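Local coordinates for coat protein (Leviviridae sp., PDB 6YFR) that forms the protein shell of a single-stranded RNA bacteriophage, its copies assembling here into a virus-like particle, at residues 19-24 against 32-37; 50-55 against 75-80. One frame throughout, in Å; residues are numbered along the deposited sequence.

Contacts 1 and 2 are successive parts of one antiparallel sheet, with their centres about 14 Å apart. Contact 1 pairs strand 16-22 with 34-41, and contact 2 pairs 47-59 with 70-82; the inner strands of the two hairpins are themselves neighbours. The seam between them is probably hydrogen-bonded: Val36 N lies 2.8 Å from Ser53 O, and Gln34 O lies 2.9 Å from Tyr55 N. Gln37 CG also packs 3.6 Å from Ile52 CD1. Both contacts meet the same second subunit, contact 1 at that subunit's C-terminal helical region (Phe104, Lys107, Ser111) and contact 2 at a strand that continues the sheet, as in the coat protein dimers of related ssRNA phages.

Contact 1 (19-24 against 32-37); sequences TWNVTG and VPQVVQ
The indole of Trp20 meets strand 34-37 with the edge of its six-membered ring, where Val35 O and Gln37 N lie in the ring plane. Trp20 CE3 is 3.2 Å from Val35 O, and CZ3 of the same ring touches Gln37 CB. Further out, Trp20 CH2 comes 3.7 Å from Gln37 OE1, the two side chains running side by side with ring and amide planes only 9° apart. Trp20 CG is anti to its own carbonyl carbon (chi1 -61°), which starts the ring off on the side of the backbone N. The same indole forms a T-shaped pair with Phe104 of the second subunit, whose Arg108 and Ser111 hydrogen-bond the amide of Gln37; Glu39 also accepts from Gln37 NE2.

The backbones of the two strands pair through Trp20 N to Val35 O at 2.8 Å, returned by Val35 N to Trp20 O. Val22 N to Pro33 O, 2.9 Å, carries the pairing beyond the last bridge. There the Val22 side chain crosses Pro33 at about a right angle, Val22 CG2 being 3.6 Å from Pro33 CB.

On the face opposite Trp20 and Val35 stand Thr19, Asn21, Gln34 and Val36. Asn21 and Gln34 point the same way, and Gln34 NE2 donates a bent 3.3 Å bond to Asn21 OD1. Alongside, Thr19 and Val36 touch through methyls.

Strands 16-22 and 34-41 form a beta hairpin, the axes of 19-22 and 34-37 running antiparallel at 166°. Strand 5-9 pairs with 16-22 on one flank, and strand 47-59 flanks 34-41 on the other, where Val35 packs on Ile52 and Val54.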
loop_
_atom_site.group_PDB
_atom_site.type_symbol
_atom_site.label_atom_id
_atom_site.label_comp_id
_atom_site.label_asym_id
_atom_site.label_seq_id
_atom_site.Cartn_x
_atom_site.Cartn_y
_atom_site.Cartn_z
ATOM N N THR A 19 17.210 44.538 -57.723
ATOM C CA THR A 19 15.964 45.280 -57.563
ATOM C C THR A 19 16.018 46.615 -58.292
ATOM O O THR A 19 17.030 47.321 -58.258
ATOM C CB THR A 19 15.629 45.529 -56.081
ATOM O OG1 THR A 19 16.624 46.372 -55.494
ATOM C CG2 THR A 19 15.556 44.218 -55.310
ATOM N N TRP A 20 14.908 46.941 -58.950
ATOM C CA TRP A 20 14.651 48.242 -59.545
ATOM C C TRP A 20 13.511 48.914 -58.793
ATOM O O TRP A 20 12.551 48.250 -58.381
ATOM C CB TRP A 20 14.258 48.119 -61.019
ATOM C CG TRP A 20 15.291 47.512 -61.904
ATOM C CD1 TRP A 20 16.102 48.169 -62.780
ATOM C CD2 TRP A 20 15.615 46.122 -62.020
ATOM N NE1 TRP A 20 16.918 47.276 -63.432
ATOM C CE2 TRP A 20 16.638 46.013 -62.983
ATOM C CE3 TRP A 20 15.146 44.961 -61.401
ATOM C CZ2 TRP A 20 17.198 44.790 -63.340
ATOM C CZ3 TRP A 20 15.704 43.746 -61.760
ATOM C CH2 TRP A 20 16.718 43.671 -62.720
ATOM N N ASN A 21 13.611 50.228 -58.625
ATOM C CA ASN A 21 12.542 51.024 -58.043
ATOM C C ASN A 21 11.794 51.766 -59.142
ATOM O O ASN A 21 12.401 52.247 -60.107
ATOM C CB ASN A 21 13.083 52.031 -57.022
ATOM C CG ASN A 21 13.499 51.381 -55.718
ATOM O OD1 ASN A 21 13.246 50.199 -55.486
ATOM N ND2 ASN A 21 14.135 52.161 -54.850
ATOM N N VAL A 22 10.475 51.850 -58.985
ATOM C CA VAL A 22 9.636 52.630 -59.887
ATOM C C VAL A 22 9.789 54.104 -59.544
ATOM O O VAL A 22 9.560 54.515 -58.400
ATOM C CB VAL A 22 8.168 52.191 -59.781
ATOM C CG1 VAL A 22 7.275 53.148 -60.550
ATOM C CG2 VAL A 22 8.006 50.777 -60.282
ATOM N N THR A 23 10.168 54.906 -60.530
ATOM C CA THR A 23 10.431 56.318 -60.296
ATOM C C THR A 23 9.139 57.124 -60.349
ATOM O O THR A 23 8.165 56.736 -60.998
ATOM C CB THR A 23 11.421 56.863 -61.325
ATOM O OG1 THR A 23 10.906 56.633 -62.643
ATOM C CG2 THR A 23 12.798 56.189 -61.181
ATOM N N GLY A 24 9.139 58.252 -59.641
ATOM C CA GLY A 24 8.005 59.157 -59.642
ATOM C C GLY A 24 6.847 58.744 -58.768
ATOM O O GLY A 24 5.735 59.251 -58.949
ATOM N N VAL A 32 7.659 52.246 -52.073
ATOM C CA VAL A 32 7.936 52.492 -53.492
ATOM C C VAL A 32 7.748 51.190 -54.269
ATOM O O VAL A 32 8.283 50.147 -53.854
ATOM C CB VAL A 32 9.353 53.046 -53.675
ATOM C CG1 VAL A 32 9.814 52.876 -55.110
ATOM C CG2 VAL A 32 9.401 54.515 -53.280
ATOM N N PRO A 33 6.995 51.194 -55.366
ATOM C CA PRO A 33 6.836 49.965 -56.155
ATOM C C PRO A 33 8.183 49.441 -56.621
ATOM O O PRO A 33 9.074 50.209 -56.991
ATOM C CB PRO A 33 5.966 50.412 -57.336
ATOM C CG PRO A 33 5.259 51.634 -56.850
ATOM C CD PRO A 33 6.212 52.313 -55.914
ATOM N N GLN A 34 8.328 48.116 -56.603
ATOM C CA GLN A 34 9.606 47.484 -56.890
ATOM C C GLN A 34 9.458 46.379 -57.925
ATOM O O GLN A 34 8.399 45.755 -58.056
ATOM C CB GLN A 34 10.238 46.897 -55.623
ATOM C CG GLN A 34 10.869 47.923 -54.706
ATOM C CD GLN A 34 11.719 47.280 -53.630
ATOM O OE1 GLN A 34 11.511 46.120 -53.272
ATOM N NE2 GLN A 34 12.689 48.026 -53.115
ATOM N N VAL A 35 10.547 46.147 -58.656
ATOM C CA VAL A 35 10.701 44.984 -59.523
ATOM C C VAL A 35 11.949 44.236 -59.069
ATOM O O VAL A 35 13.027 44.826 -58.965
ATOM C CB VAL A 35 10.814 45.378 -61.006
ATOM C CG1 VAL A 35 10.808 44.133 -61.880
ATOM C CG2 VAL A 35 9.687 46.318 -61.400
ATOM N N VAL A 36 11.804 42.945 -58.799
ATOM C CA VAL A 36 12.878 42.131 -58.244
ATOM C C VAL A 36 13.122 40.957 -59.182
ATOM O O VAL A 36 12.194 40.200 -59.488
ATOM C CB VAL A 36 12.538 41.635 -56.830
ATOM C CG1 VAL A 36 13.695 40.835 -56.255
ATOM C CG2 VAL A 36 12.189 42.806 -55.929
ATOM N N GLN A 37 14.362 40.807 -59.637
ATOM C CA GLN A 37 14.785 39.617 -60.363
ATOM C C GLN A 37 15.607 38.732 -59.437
ATOM O O GLN A 37 16.526 39.209 -58.764
ATOM C CB GLN A 37 15.603 39.965 -61.608
ATOM C CG GLN A 37 16.079 38.728 -62.356
ATOM C CD GLN A 37 17.031 39.038 -63.496
ATOM O OE1 GLN A 37 17.296 40.201 -63.808
ATOM N NE2 GLN A 37 17.555 37.989 -64.126
#

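Contact 2 (50-55 against 75-80); sequences SKISVY and CEFSLT
Ser50 O is held by Leu79 N of the opposite strand through a 2.9 Å hydrogen bond, with the CA-H of Ser78 as a weak accompaniment. Phe77 O in turn accepts from Ile52 N at 2.9 Å, and the CA-H of Lys51 adds a similarly weak contact. Reciprocal backbone bonds join Ser50 with Leu79, Ile52 with Phe77 and Val54 with Cys75, the three hydrogen-bonded pairs of a regular antiparallel sheet whose strand axes lie 176° apart.

Ser50, Ile52, Val54, Cys75, Phe77 and Leu79 direct their side chains to one face. The CD2 corner of the Phe77 ring comes 4.1 Å from Ile52 CG1; Ile52 N lies at the ring edge, near its plane. Next to them Val54 CB and Cys75 CB approach to 4.3 Å, another apolar contact.

On the other face, Glu76 bends at chi2 (-79°), the turn that takes CD toward the strand of Ser53 and Tyr55. Glu76 OE2 lies 3.3 Å from Tyr55 OH, with the carboxylate steeply inclined to the phenol ring. The modelled approach of Glu76 OE1 to Ser53 OG is too close to be reliable and supports no assignment. Lys51 contributes its aliphatic part here, Lys51 CG lying 3.9 Å from Ser78 CB.

Strands 47-59 and 70-82 form a beta hairpin, bordered by strand 34-41 on the side of 47-59. Ser50 OG is hydrogen-bonded to Glu39 OE1 and to Ile112 O of the second subunit. Phe77 packs on Leu98 and Met101 of helix 90-107. The outer strand 70-82 makes the intersubunit junction: residues 75-79 pair with an antiparallel strand of the second subunit, extending the sheet across the interface.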
loop_
_atom_site.group_PDB
_atom_site.type_symbol
_atom_site.label_atom_id
_atom_site.label_comp_id
_atom_site.label_asym_id
_atom_site.label_seq_id
_atom_site.Cartn_x
_atom_site.Cartn_y
_atom_site.Cartn_z
ATOM N N SER A 50 14.693 31.205 -62.323
ATOM C CA SER A 50 14.740 32.603 -62.730
ATOM C C SER A 50 13.372 33.214 -62.458
ATOM O O SER A 50 12.370 32.754 -63.013
ATOM C CB SER A 50 15.097 32.739 -64.211
ATOM O OG SER A 50 16.383 32.217 -64.492
ATOM N N LYS A 51 13.329 34.240 -61.612
ATOM C CA LYS A 51 12.073 34.847 -61.204
ATOM C C LYS A 51 12.094 36.351 -61.442
ATOM O O LYS A 51 13.126 37.010 -61.283
ATOM C CB LYS A 51 11.781 34.574 -59.721
ATOM C CG LYS A 51 11.577 33.109 -59.368
ATOM C CD LYS A 51 11.328 32.948 -57.872
ATOM C CE LYS A 51 11.153 31.487 -57.492
ATOM N NZ LYS A 51 10.932 31.312 -56.029
ATOM N N ILE A 52 10.935 36.883 -61.822
ATOM C CA ILE A 52 10.689 38.321 -61.864
ATOM C C ILE A 52 9.431 38.598 -61.052
ATOM O O ILE A 52 8.426 37.893 -61.196
ATOM C CB ILE A 52 10.530 38.849 -63.303
ATOM C CG1 ILE A 52 11.737 38.486 -64.166
ATOM C CG2 ILE A 52 10.335 40.361 -63.297
ATOM C CD1 ILE A 52 12.910 39.415 -63.988
ATOM N N SER A 53 9.481 39.624 -60.209
ATOM C CA SER A 53 8.374 39.953 -59.324
ATOM C C SER A 53 8.138 41.453 -59.345
ATOM O O SER A 53 9.071 42.234 -59.139
ATOM C CB SER A 53 8.657 39.481 -57.895
ATOM O OG SER A 53 8.873 38.080 -57.860
ATOM N N VAL A 54 6.900 41.855 -59.595
ATOM C CA VAL A 54 6.509 43.257 -59.572
ATOM C C VAL A 54 5.554 43.439 -58.404
ATOM O O VAL A 54 4.463 42.850 -58.386
ATOM C CB VAL A 54 5.865 43.693 -60.896
ATOM C CG1 VAL A 54 5.477 45.156 -60.823
ATOM C CG2 VAL A 54 6.822 43.447 -62.049
ATOM N N TYR A 55 5.980 44.235 -57.423
ATOM C CA TYR A 55 5.168 44.592 -56.266
ATOM C C TYR A 55 4.795 46.062 -56.405
ATOM O O TYR A 55 5.666 46.937 -56.316
ATOM C CB TYR A 55 5.929 44.350 -54.963
ATOM C CG TYR A 55 6.536 42.972 -54.829
ATOM C CD1 TYR A 55 5.746 41.869 -54.535
ATOM C CD2 TYR A 55 7.903 42.777 -54.975
ATOM C CE1 TYR A 55 6.297 40.607 -54.404
ATOM C CE2 TYR A 55 8.466 41.518 -54.844
ATOM C CZ TYR A 55 7.658 40.437 -54.559
ATOM O OH TYR A 55 8.212 39.184 -54.431
ATOM N N CYS A 75 2.657 40.679 -59.335
ATOM C CA CYS A 75 2.789 39.951 -60.591
ATOM C C CYS A 75 4.080 39.148 -60.549
ATOM O O CYS A 75 5.168 39.725 -60.457
ATOM C CB CYS A 75 2.776 40.908 -61.783
ATOM S SG CYS A 75 2.796 40.091 -63.386
ATOM N N GLU A 76 3.959 37.825 -60.627
ATOM C CA GLU A 76 5.081 36.910 -60.467
ATOM C C GLU A 76 5.321 36.122 -61.748
ATOM O O GLU A 76 4.382 35.774 -62.471
ATOM C CB GLU A 76 4.840 35.922 -59.314
ATOM C CG GLU A 76 4.664 36.561 -57.944
ATOM C CD GLU A 76 5.982 36.963 -57.309
ATOM O OE1 GLU A 76 7.041 36.743 -57.936
ATOM O OE2 GLU A 76 5.959 37.496 -56.176
ATOM N N PHE A 77 6.594 35.825 -62.002
ATOM C CA PHE A 77 7.030 35.000 -63.119
ATOM C C PHE A 77 8.198 34.143 -62.659
ATOM O O PHE A 77 9.104 34.634 -61.979
ATOM C CB PHE A 77 7.446 35.865 -64.318
ATOM C CG PHE A 77 8.284 35.143 -65.348
ATOM C CD1 PHE A 77 7.695 34.586 -66.470
ATOM C CD2 PHE A 77 9.665 35.054 -65.211
ATOM C CE1 PHE A 77 8.462 33.935 -67.426
ATOM C CE2 PHE A 77 10.435 34.400 -66.159
ATOM C CZ PHE A 77 9.833 33.839 -67.268
ATOM N N SER A 78 8.184 32.875 -63.055
ATOM C CA SER A 78 9.269 31.957 -62.740
ATOM C C SER A 78 9.523 31.041 -63.927
ATOM O O SER A 78 8.606 30.711 -64.682
ATOM C CB SER A 78 8.961 31.114 -61.498
ATOM O OG SER A 78 8.010 30.106 -61.795
ATOM N N LEU A 79 10.781 30.627 -64.077
ATOM C CA LEU A 79 11.196 29.724 -65.144
ATOM C C LEU A 79 12.269 28.789 -64.607
ATOM O O LEU A 79 13.189 29.232 -63.908
ATOM C CB LEU A 79 11.725 30.497 -66.358
ATOM C CG LEU A 79 12.313 29.684 -67.512
ATOM C CD1 LEU A 79 11.261 28.786 -68.143
ATOM C CD2 LEU A 79 12.926 30.611 -68.553
ATOM N N THR A 80 12.144 27.499 -64.931
ATOM C CA THR A 80 13.093 26.489 -64.470
ATOM C C THR A 80 14.155 26.234 -65.536
ATOM O O THR A 80 13.831 25.843 -66.664
ATOM C CB THR A 80 12.380 25.183 -64.130
ATOM O OG1 THR A 80 11.890 24.585 -65.336
ATOM C CG2 THR A 80 11.212 25.440 -63.190
#